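Local coordinates for protein mRNA-capping enzyme subunit alpha (Saccharomyces cerevisiae, PDB 3KYH) that transfers GMP from GTP through a covalent enzyme-GMP intermediate to the diphosphate 5' end of RNA, the second step of mRNA capping, at residues G17-G22 against N101-N106; D66-E71 against T232-P237; L76-F81 against C93-R98; K289-L294 against F329-V334. One frame throughout, in Å; residues are numbered along the deposited sequence.

Interaction 1: residues G17-G22 against N101-N106; sequences GLIQPG and NYYLVN
Asn101 meets the loop 17-22 through its CB, which lies 3.6 Å from Ile19 CD1. Its amide end turns elsewhere, and ND2 hydrogen-bonds Asp97 OD1. Next comes Tyr102. Its CB touches Ile19 CG2 at 4.2 Å, while its ring leads off toward helix 23-35.

Tyr103 gives the main aromatic contact. Its CG stands anti to the carbonyl carbon (chi1 -62°), and its side chain and that of Ile19 cross obliquely. Tyr103 CE2 sits 3.5 Å from Ile19 CG1. The backbone N of Leu18 lies at the ring edge, in its plane.

Leu104 N reaches Leu18 O in a weak, bent bond (N-H...O angle 127°), and the position of that oxygen is doubtful. The Leu104 side chain crosses that of Gln20 at about a right angle, with Leu104 CD1 3.5 Å from Gln20 CG. Gln20 bends at chi2, and its NE2 lies 3.7 Å from Leu104 CB.

The loop packs on strand 102-105 through both backbone and side chains, just before helix 23-35. The strand pairs with strand 91-96 by backbone bonds, Tyr103 with Met95 and Val105 with Cys93. Tyr102 packs on Thr25, Leu28 and Val32 of the helix, and Ile19 also touches Thr25.

Interaction 2: residues D66-E71 against T232-P237; sequences DYYVCE and TPVKAP
Tyr67 and Tyr68 pair with Pro233 and Thr232 where strands 67-73 and 229-233 run antiparallel in the catalytic domain. Strand 67-73 carries Lys72, the residue that forms the GMP intermediate, in the KxDG motif of the nucleotidyltransferases. The Thr232 side chain is about 10 Å from that of Lys72.

Tyr68 and Thr232 form a hydrogen-bonded pair. Tyr68 N donates to Thr232 O, and Thr232 N returns a bond to Tyr68 O at 2.9 Å. Tyr67 and Pro233 are the non-hydrogen-bonded pair beside it, so proline's lack of an N-H costs no bond in this ladder. Beyond them Val234 N donates to Asp66 O, also at 2.9 Å, approaching nearly in line with the carbonyl.

Two CH-pi contacts lie on opposite faces of the sheet. Pro233 lies alongside Tyr67, and its CB sits over one ring face, 3.6 Å from the ring centroid and shifted toward the rim. Tyr67 OH hydrogen-bonds Leu246 O. Val234 crosses Tyr68 at about a right angle. Its CG2, anti to the carbonyl carbon, stands over the ring centre at 3.8 Å from the centroid.

At the outer end Lys235 NZ forms a salt bridge with Asp66 OD2 at 2.8 Å, and the lysine chain bends at chi3. Asp66 also touches Trp410 and Arg413 of helix 404-416. The salt bridge to Lys235 would favour the charged carboxylate. Polar bonds thus join the backbones and the outer end, while across the contact both tyrosine rings are met by carbon.

Interaction 3: residues L76-F81 against C93-R98; sequences LRVLMF and CFMIDR
Met95 lays its thioether end across Val78, with Met95 CE 3.6 Å from Val78 CG1. Its CG is anti to the carbonyl carbon (chi1 -69°), and the chain then bends at chi2 and chi3. Met95 SD also lies 3.9 Å from Met80 SD, where the two side chains pass at a slant. Met80 continues the row to Cys93, where Met80 CE meets Cys93 SG at 3.8 Å. Met80 and Met95 share one face of the sheet.

Leu79, Ile96, Phe81 and Phe94 occupy the other face. Leu79 and Ile96 lie side by side and point the same way, with their CD1 atoms 3.8 Å apart. Phe81 and Phe94 meet at their CB atoms, while their rings lead away from the contact. The side chains of Phe81 and Phe94 both pack on Leu28 of helix 23-35, and Phe81 also reaches Val32 and Leu35.

The backbone is an antiparallel beta hairpin of strands 76-84 and 91-96 in the catalytic domain. Leu79 with Ile96 and Phe81 with Phe94 are hydrogen-bonded pairs, and Met80 with Met95 is the non-hydrogen-bonded pair between them. Phe81 N donates to Phe94 O at 2.7 Å with an N-H...O angle of 163°. Leu79 N donates to Ile96 O at 3.0 Å.

At the open end of the hairpin two arginines come close. Arg98 NH1 lies at the edge of the Arg77 guanidinium, 4.3 Å from Arg77 NH1. Arg77 NH2 is held by a salt bridge to Asp132 OD2 and a hydrogen bond to Ser48 O. The Arg98 side chain is about 6 Å from that of the catalytic Lys72.

Interaction 4: residues K289-L294 against F329-V334; sequences KPVFSL and FAELSV
Phe292 carries the apolar part of the contact. Its side chain crosses those of Leu332 and Val334 at about a right angle. Phe292 CD2 lies 3.4 Å from Leu332 CB, and Phe292 CE2 lies 3.4 Å from Val334 CG2. The CG2 branch of Val334 is anti to its own carbonyl carbon, and the backbone N of Val334 lies at the ring edge, in its plane. Leu332 also meets Leu294, with CD1 atoms 4.1 Å apart. Val291 CG1 touches the aliphatic Glu331 CG at 4.0 Å.

Backbone bonds are few. Leu294 N donates to Ala330 O at 3.1 Å, nearly in line with the carbonyl. Phe329 N gives a weak bond to Leu294 O. They join strand 293-297 to strand 326-331, an outermost strand of the five-stranded antiparallel sheet in the C-terminal domain, which belongs to the OB clan.

The polar side chains find their polar partners outside the contact. Lys289 CE rests 3.5 Å from Val334 O, while its NZ forms a salt bridge with Asp336. Glu331 OE2 approaches Ser293 CA, and OE1 pairs with Lys328. Ser293 OG hydrogen-bonds Ile263 O.

Before Leu294, and past Glu331 on the other segment, the chains meet mainly by apolar packing round Phe292. Two backbone bonds, one of them weak, add to it, and the charges are paired just outside the two segments.

Overall arrangement
Interactions 1 and 3 belong to one sheet, with centres 10 Å apart. They touch where strand 102-105 pairs with strand 91-96, and both pack against helix 23-35. Interaction 2 lies in a second sheet of the catalytic domain, its centre 22 Å from that of interaction 3. Strand 67-73 is followed by strand 76-84, and Lys72 lies between segments 66-71 and 76-81. The 76-98 hairpin falls within the sequence spans of both interaction 1 and interaction 2. Interaction 4 comes last, its centre 43 to 50 Å from the others. Interactions 1 to 3 thus belong to the sheets of the catalytic domain, while interaction 4 lies in the separate OB-type domain.

Interaction 1: residues G17-G22 against N101-N106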
# COMPACT_ATOMS: atom_id res chain seq x y z
N GLY C 17 -12.02 -39.54 14.41
CA GLY C 17 -11.34 -39.43 13.12
C GLY C 17 -10.83 -38.04 12.77
O GLY C 17 -10.01 -37.46 13.49
N LEU C 18 -11.32 -37.54 11.63
CA LEU C 18 -11.04 -36.20 11.08
C LEU C 18 -12.09 -35.87 10.01
O LEU C 18 -12.92 -36.74 9.66
CB LEU C 18 -9.64 -36.13 10.47
CG LEU C 18 -9.16 -36.94 9.27
CD1 LEU C 18 -7.75 -36.50 8.86
CD2 LEU C 18 -9.18 -38.45 9.58
N ILE C 19 -12.14 -34.61 9.57
CA ILE C 19 -12.85 -34.35 8.32
C ILE C 19 -11.82 -34.63 7.23
O ILE C 19 -10.59 -34.50 7.46
CB ILE C 19 -13.50 -32.94 8.13
CG1 ILE C 19 -13.75 -32.18 9.45
CG2 ILE C 19 -14.79 -33.04 7.23
CD1 ILE C 19 -14.47 -30.80 9.29
N GLN C 20 -12.36 -35.14 6.12
CA GLN C 20 -11.72 -35.19 4.81
C GLN C 20 -11.95 -33.88 4.02
O GLN C 20 -12.47 -32.92 4.62
CB GLN C 20 -12.25 -36.41 4.08
CG GLN C 20 -11.97 -37.73 4.81
CD GLN C 20 -10.52 -37.90 5.20
OE1 GLN C 20 -9.60 -37.73 4.38
NE2 GLN C 20 -10.30 -38.26 6.46
N PRO C 21 -11.52 -33.79 2.73
CA PRO C 21 -11.73 -32.54 1.95
C PRO C 21 -13.13 -31.87 1.97
O PRO C 21 -14.06 -32.36 2.59
CB PRO C 21 -11.31 -32.95 0.54
CG PRO C 21 -10.21 -33.93 0.74
CD PRO C 21 -10.42 -34.58 2.12
N GLY C 22 -13.24 -30.71 1.31
CA GLY C 22 -14.48 -29.92 1.30
C GLY C 22 -15.45 -30.40 0.24
O GLY C 22 -16.67 -30.44 0.47
N ASN C 101 -20.22 -31.17 9.72
CA ASN C 101 -18.83 -31.46 9.38
C ASN C 101 -18.58 -32.96 9.58
O ASN C 101 -19.08 -33.53 10.56
CB ASN C 101 -17.90 -30.60 10.23
CG ASN C 101 -18.48 -29.21 10.54
OD1 ASN C 101 -18.75 -28.41 9.64
ND2 ASN C 101 -18.67 -28.93 11.84
N TYR C 102 -17.84 -33.58 8.66
CA TYR C 102 -17.83 -35.04 8.51
C TYR C 102 -16.53 -35.77 8.89
O TYR C 102 -15.48 -35.61 8.25
CB TYR C 102 -18.23 -35.40 7.07
CG TYR C 102 -19.72 -35.36 6.76
CD1 TYR C 102 -20.52 -34.28 7.18
CD2 TYR C 102 -20.31 -36.37 6.00
CE1 TYR C 102 -21.85 -34.24 6.86
CE2 TYR C 102 -21.66 -36.33 5.66
CZ TYR C 102 -22.42 -35.26 6.11
OH TYR C 102 -23.77 -35.22 5.81
N TYR C 103 -16.62 -36.66 9.88
CA TYR C 103 -15.43 -37.35 10.40
C TYR C 103 -15.24 -38.78 9.87
O TYR C 103 -16.23 -39.42 9.49
CB TYR C 103 -15.33 -37.18 11.94
CG TYR C 103 -15.20 -35.71 12.37
CD1 TYR C 103 -16.30 -34.97 12.81
CD2 TYR C 103 -13.97 -35.06 12.30
CE1 TYR C 103 -16.16 -33.61 13.18
CE2 TYR C 103 -13.81 -33.72 12.64
CZ TYR C 103 -14.90 -33.00 13.09
OH TYR C 103 -14.71 -31.68 13.43
N LEU C 104 -13.99 -39.24 9.75
CA LEU C 104 -13.69 -40.57 9.15
C LEU C 104 -12.94 -41.56 10.04
O LEU C 104 -11.71 -41.67 10.01
CB LEU C 104 -13.02 -40.47 7.77
CG LEU C 104 -13.36 -41.57 6.73
CD1 LEU C 104 -13.26 -40.99 5.35
CD2 LEU C 104 -12.61 -42.92 6.75
N VAL C 105 -13.73 -42.35 10.75
CA VAL C 105 -13.21 -43.39 11.64
C VAL C 105 -12.70 -44.60 10.84
O VAL C 105 -13.01 -44.76 9.66
CB VAL C 105 -14.29 -43.81 12.66
CG1 VAL C 105 -13.63 -44.00 14.01
CG2 VAL C 105 -15.35 -42.72 12.80
N ASN C 106 -11.90 -45.44 11.50
CA ASN C 106 -11.29 -46.62 10.88
C ASN C 106 -12.23 -47.83 10.73
O ASN C 106 -13.38 -47.68 10.29
CB ASN C 106 -9.95 -46.97 11.59
CG ASN C 106 -8.69 -46.59 10.77
OD1 ASN C 106 -7.68 -47.29 10.86
ND2 ASN C 106 -8.74 -45.50 10.01

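Interaction 2: residues D66-E71 against T232-P237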
# COMPACT_ATOMS: atom_id res chain seq x y z
N ASP C 66 -47.84 -40.47 24.62
CA ASP C 66 -47.14 -41.55 25.32
C ASP C 66 -45.65 -41.25 25.13
O ASP C 66 -45.16 -41.24 24.00
CB ASP C 66 -47.51 -42.92 24.73
CG ASP C 66 -49.02 -43.09 24.43
OD1 ASP C 66 -49.56 -44.14 24.81
OD2 ASP C 66 -49.66 -42.23 23.77
N TYR C 67 -44.94 -40.97 26.23
CA TYR C 67 -43.61 -40.34 26.19
C TYR C 67 -42.46 -41.10 26.85
O TYR C 67 -42.68 -42.00 27.66
CB TYR C 67 -43.69 -38.96 26.82
CG TYR C 67 -43.68 -37.78 25.86
CD1 TYR C 67 -44.88 -37.21 25.40
CD2 TYR C 67 -42.47 -37.18 25.49
CE1 TYR C 67 -44.87 -36.09 24.57
CE2 TYR C 67 -42.44 -36.09 24.62
CZ TYR C 67 -43.64 -35.55 24.18
OH TYR C 67 -43.61 -34.45 23.34
N TYR C 68 -41.24 -40.70 26.49
CA TYR C 68 -39.98 -41.29 26.94
C TYR C 68 -39.12 -40.32 27.74
O TYR C 68 -39.18 -39.08 27.56
CB TYR C 68 -39.14 -41.69 25.72
CG TYR C 68 -39.44 -43.03 25.05
CD1 TYR C 68 -39.18 -43.21 23.68
CD2 TYR C 68 -39.94 -44.12 25.78
CE1 TYR C 68 -39.40 -44.42 23.06
CE2 TYR C 68 -40.19 -45.35 25.14
CZ TYR C 68 -39.91 -45.49 23.79
OH TYR C 68 -40.14 -46.69 23.17
N VAL C 69 -38.30 -40.90 28.61
CA VAL C 69 -37.22 -40.18 29.28
C VAL C 69 -35.94 -40.96 29.49
O VAL C 69 -35.94 -42.09 30.01
CB VAL C 69 -37.60 -39.59 30.64
CG1 VAL C 69 -38.21 -38.22 30.46
CG2 VAL C 69 -38.49 -40.55 31.45
N CYS C 70 -34.85 -40.30 29.11
CA CYS C 70 -33.50 -40.66 29.53
C CYS C 70 -32.87 -39.33 29.93
O CYS C 70 -33.43 -38.27 29.60
CB CYS C 70 -32.74 -41.31 28.39
SG CYS C 70 -32.76 -40.38 26.82
N GLU C 71 -31.79 -39.40 30.72
CA GLU C 71 -30.87 -38.28 31.00
C GLU C 71 -30.23 -37.61 29.76
O GLU C 71 -29.99 -38.29 28.77
CB GLU C 71 -29.75 -38.80 31.90
CG GLU C 71 -29.12 -40.13 31.41
CD GLU C 71 -27.84 -39.93 30.58
OE1 GLU C 71 -27.50 -38.79 30.18
OE2 GLU C 71 -27.15 -40.94 30.34
N THR C 232 -38.87 -37.81 24.98
CA THR C 232 -39.19 -38.18 23.59
C THR C 232 -40.58 -38.81 23.43
O THR C 232 -40.95 -39.70 24.20
CB THR C 232 -38.14 -39.13 22.98
OG1 THR C 232 -36.83 -38.80 23.47
CG2 THR C 232 -38.14 -39.03 21.46
N PRO C 233 -41.36 -38.37 22.42
CA PRO C 233 -42.69 -38.98 22.28
C PRO C 233 -42.68 -40.22 21.39
O PRO C 233 -42.16 -40.17 20.26
CB PRO C 233 -43.52 -37.86 21.66
CG PRO C 233 -42.50 -36.99 20.91
CD PRO C 233 -41.12 -37.32 21.41
N VAL C 234 -43.22 -41.32 21.91
CA VAL C 234 -43.29 -42.62 21.21
C VAL C 234 -44.00 -42.42 19.85
O VAL C 234 -43.33 -42.16 18.84
CB VAL C 234 -43.98 -43.71 22.11
CG1 VAL C 234 -44.09 -45.08 21.39
CG2 VAL C 234 -43.28 -43.87 23.46
N LYS C 235 -45.32 -42.53 19.84
CA LYS C 235 -46.22 -42.28 18.71
C LYS C 235 -45.85 -41.24 17.63
O LYS C 235 -46.35 -41.32 16.51
CB LYS C 235 -47.60 -41.91 19.28
CG LYS C 235 -48.50 -43.09 19.67
CD LYS C 235 -49.52 -42.77 20.77
CE LYS C 235 -50.35 -41.47 20.56
NZ LYS C 235 -51.31 -41.30 21.71
N ALA C 236 -45.01 -40.26 17.97
CA ALA C 236 -44.59 -39.17 17.07
C ALA C 236 -43.52 -39.51 16.03
O ALA C 236 -42.67 -40.38 16.26
CB ALA C 236 -44.14 -37.97 17.88
N PRO C 237 -43.52 -38.79 14.89
CA PRO C 237 -42.45 -38.96 13.89
C PRO C 237 -41.27 -38.03 14.12
O PRO C 237 -41.46 -36.94 14.68
CB PRO C 237 -43.13 -38.62 12.56
CG PRO C 237 -44.28 -37.75 12.92
CD PRO C 237 -44.65 -38.00 14.35

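Interaction 3: residues L76-F81 against C93-R98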
# COMPACT_ATOMS: atom_id res chain seq x y z
N LEU C 76 -20.31 -35.05 22.82
CA LEU C 76 -20.14 -34.31 21.59
C LEU C 76 -21.13 -34.89 20.62
O LEU C 76 -20.79 -35.89 19.99
CB LEU C 76 -18.72 -34.49 21.06
CG LEU C 76 -18.25 -33.47 20.01
CD1 LEU C 76 -18.05 -32.08 20.61
CD2 LEU C 76 -16.97 -33.90 19.28
N ARG C 77 -22.34 -34.32 20.55
CA ARG C 77 -23.35 -34.79 19.59
C ARG C 77 -22.80 -34.80 18.16
O ARG C 77 -22.46 -33.76 17.57
CB ARG C 77 -24.68 -34.02 19.65
CG ARG C 77 -25.74 -34.55 18.64
CD ARG C 77 -26.86 -35.23 19.40
NE ARG C 77 -28.06 -35.44 18.60
CZ ARG C 77 -28.80 -34.45 18.07
NH1 ARG C 77 -28.46 -33.17 18.26
NH2 ARG C 77 -29.86 -34.76 17.34
N VAL C 78 -22.82 -36.02 17.64
CA VAL C 78 -22.11 -36.50 16.46
C VAL C 78 -22.99 -37.64 15.93
O VAL C 78 -23.17 -38.65 16.65
CB VAL C 78 -20.72 -37.00 16.99
CG1 VAL C 78 -20.22 -38.24 16.30
CG2 VAL C 78 -19.68 -35.93 16.90
N LEU C 79 -23.61 -37.48 14.74
CA LEU C 79 -24.40 -38.61 14.17
C LEU C 79 -23.47 -39.64 13.66
O LEU C 79 -22.25 -39.37 13.56
CB LEU C 79 -25.44 -38.30 13.06
CG LEU C 79 -26.90 -38.35 13.55
CD1 LEU C 79 -27.56 -37.00 13.56
CD2 LEU C 79 -27.70 -39.21 12.70
N MET C 80 -24.04 -40.83 13.43
CA MET C 80 -23.32 -41.86 12.67
C MET C 80 -23.85 -41.97 11.25
O MET C 80 -25.08 -42.03 11.03
CB MET C 80 -23.37 -43.23 13.37
CG MET C 80 -22.61 -44.33 12.61
SD MET C 80 -20.84 -44.19 12.88
CE MET C 80 -20.53 -45.65 13.88
N PHE C 81 -22.93 -42.01 10.29
CA PHE C 81 -23.29 -42.24 8.89
C PHE C 81 -22.52 -43.40 8.28
O PHE C 81 -21.29 -43.34 8.20
CB PHE C 81 -23.07 -40.98 8.05
CG PHE C 81 -23.56 -41.08 6.63
CD1 PHE C 81 -24.73 -41.77 6.30
CD2 PHE C 81 -22.90 -40.35 5.63
CE1 PHE C 81 -25.20 -41.78 4.99
CE2 PHE C 81 -23.35 -40.35 4.31
CZ PHE C 81 -24.51 -41.07 3.99
N CYS C 93 -17.21 -45.30 7.69
CA CYS C 93 -17.60 -44.96 9.05
C CYS C 93 -17.48 -43.45 9.27
O CYS C 93 -16.35 -42.93 9.39
CB CYS C 93 -16.73 -45.73 10.05
SG CYS C 93 -17.41 -45.65 11.69
N PHE C 94 -18.63 -42.77 9.30
CA PHE C 94 -18.68 -41.30 9.24
C PHE C 94 -19.46 -40.60 10.37
O PHE C 94 -20.44 -41.14 10.90
CB PHE C 94 -19.16 -40.83 7.87
CG PHE C 94 -18.13 -40.96 6.77
CD1 PHE C 94 -17.60 -42.20 6.40
CD2 PHE C 94 -17.74 -39.82 6.04
CE1 PHE C 94 -16.65 -42.30 5.38
CE2 PHE C 94 -16.81 -39.92 4.99
CZ PHE C 94 -16.27 -41.15 4.66
N MET C 95 -19.02 -39.38 10.68
CA MET C 95 -19.46 -38.63 11.87
C MET C 95 -19.87 -37.18 11.59
O MET C 95 -19.07 -36.40 11.09
CB MET C 95 -18.35 -38.64 12.93
CG MET C 95 -18.07 -39.99 13.59
SD MET C 95 -19.51 -40.82 14.30
CE MET C 95 -18.79 -41.52 15.82
N ILE C 96 -21.08 -36.81 11.99
CA ILE C 96 -21.64 -35.47 11.71
C ILE C 96 -21.89 -34.60 12.96
O ILE C 96 -22.88 -34.79 13.70
CB ILE C 96 -22.87 -35.57 10.74
CG1 ILE C 96 -24.12 -36.12 11.43
CG2 ILE C 96 -22.53 -36.46 9.52
CD1 ILE C 96 -25.31 -36.35 10.52
N ASP C 97 -20.98 -33.64 13.20
CA ASP C 97 -21.01 -32.74 14.38
C ASP C 97 -22.09 -31.65 14.30
O ASP C 97 -22.94 -31.72 13.42
CB ASP C 97 -19.61 -32.21 14.76
CG ASP C 97 -18.93 -31.44 13.63
OD1 ASP C 97 -17.85 -30.82 13.82
OD2 ASP C 97 -19.49 -31.44 12.53
N ARG C 98 -22.07 -30.69 15.23
CA ARG C 98 -23.15 -29.68 15.42
C ARG C 98 -23.25 -28.72 14.22
O ARG C 98 -24.33 -28.42 13.68
CB ARG C 98 -22.94 -28.91 16.74
CG ARG C 98 -24.13 -28.07 17.25
CD ARG C 98 -25.09 -28.84 18.16
NE ARG C 98 -24.57 -28.95 19.53
CZ ARG C 98 -25.20 -29.53 20.54
NH1 ARG C 98 -26.39 -30.09 20.37
NH2 ARG C 98 -24.63 -29.55 21.75

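Interaction 4: residues K289-L294 against F329-V334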
# COMPACT_ATOMS: atom_id res chain seq x y z
N LYS C 289 -22.25 -3.54 55.12
CA LYS C 289 -22.81 -3.64 53.74
C LYS C 289 -23.76 -2.57 53.16
O LYS C 289 -24.63 -2.05 53.87
CB LYS C 289 -23.30 -5.06 53.35
CG LYS C 289 -24.35 -5.75 54.23
CD LYS C 289 -24.34 -7.27 54.00
CE LYS C 289 -24.65 -8.06 55.27
NZ LYS C 289 -23.71 -7.84 56.44
N PRO C 290 -23.55 -2.21 51.88
CA PRO C 290 -24.42 -1.26 51.19
C PRO C 290 -25.15 -1.84 49.96
O PRO C 290 -25.26 -3.06 49.84
CB PRO C 290 -23.46 -0.14 50.82
CG PRO C 290 -22.05 -0.77 50.90
CD PRO C 290 -22.22 -2.22 51.24
N VAL C 291 -25.69 -0.99 49.09
CA VAL C 291 -26.54 -1.46 47.98
C VAL C 291 -25.69 -1.89 46.79
O VAL C 291 -24.78 -1.14 46.40
CB VAL C 291 -27.58 -0.41 47.48
CG1 VAL C 291 -28.84 -1.09 46.99
CG2 VAL C 291 -27.94 0.63 48.54
N PHE C 292 -25.98 -3.07 46.23
CA PHE C 292 -25.28 -3.62 45.05
C PHE C 292 -26.17 -3.90 43.84
O PHE C 292 -26.64 -5.03 43.63
CB PHE C 292 -24.28 -4.78 45.34
CG PHE C 292 -24.64 -5.69 46.51
CD1 PHE C 292 -24.59 -5.22 47.83
CD2 PHE C 292 -24.85 -7.05 46.29
CE1 PHE C 292 -24.87 -6.07 48.91
CE2 PHE C 292 -25.11 -7.92 47.36
CZ PHE C 292 -25.13 -7.42 48.67
N SER C 293 -26.37 -2.84 43.06
CA SER C 293 -27.20 -2.82 41.85
C SER C 293 -26.54 -3.42 40.61
O SER C 293 -25.41 -3.07 40.27
CB SER C 293 -27.62 -1.38 41.51
OG SER C 293 -26.49 -0.53 41.61
N LEU C 294 -27.29 -4.25 39.90
CA LEU C 294 -26.73 -5.02 38.81
C LEU C 294 -27.21 -4.52 37.43
O LEU C 294 -28.39 -4.62 37.09
CB LEU C 294 -26.89 -6.54 39.08
CG LEU C 294 -27.63 -7.21 40.28
CD1 LEU C 294 -27.60 -8.72 40.21
CD2 LEU C 294 -27.12 -6.86 41.67
N PHE C 329 -31.59 -3.65 36.96
CA PHE C 329 -32.85 -4.11 37.57
C PHE C 329 -32.81 -4.70 38.98
O PHE C 329 -33.69 -4.42 39.79
CB PHE C 329 -33.86 -4.84 36.68
CG PHE C 329 -33.34 -5.34 35.35
CD1 PHE C 329 -33.42 -6.70 35.06
CD2 PHE C 329 -32.98 -4.45 34.34
CE1 PHE C 329 -33.05 -7.19 33.81
CE2 PHE C 329 -32.62 -4.91 33.08
CZ PHE C 329 -32.65 -6.29 32.82
N ALA C 330 -31.82 -5.52 39.28
CA ALA C 330 -31.92 -6.25 40.54
C ALA C 330 -30.90 -5.90 41.60
O ALA C 330 -29.84 -5.33 41.32
CB ALA C 330 -32.01 -7.76 40.31
N GLU C 331 -31.30 -6.18 42.84
CA GLU C 331 -30.42 -6.21 44.00
C GLU C 331 -30.05 -7.67 44.29
O GLU C 331 -30.88 -8.59 44.12
CB GLU C 331 -31.12 -5.55 45.20
CG GLU C 331 -31.06 -3.98 45.33
CD GLU C 331 -31.15 -3.17 44.02
OE1 GLU C 331 -32.04 -2.30 43.88
OE2 GLU C 331 -30.27 -3.34 43.14
N LEU C 332 -28.78 -7.89 44.62
CA LEU C 332 -28.28 -9.24 44.87
C LEU C 332 -28.74 -9.75 46.23
O LEU C 332 -29.92 -9.68 46.52
CB LEU C 332 -26.76 -9.32 44.66
CG LEU C 332 -26.10 -10.71 44.52
CD1 LEU C 332 -26.30 -11.26 43.11
CD2 LEU C 332 -24.61 -10.69 44.89
N SER C 333 -27.83 -10.27 47.06
CA SER C 333 -28.14 -10.83 48.39
C SER C 333 -26.91 -11.49 49.02
O SER C 333 -26.50 -12.60 48.67
CB SER C 333 -29.33 -11.81 48.39
OG SER C 333 -29.23 -12.79 47.37
N VAL C 334 -26.34 -10.76 49.98
CA VAL C 334 -25.15 -11.23 50.66
C VAL C 334 -25.47 -11.44 52.14
O VAL C 334 -25.64 -10.47 52.90
CB VAL C 334 -23.94 -10.30 50.36
CG1 VAL C 334 -22.77 -10.57 51.30
CG2 VAL C 334 -23.50 -10.52 48.92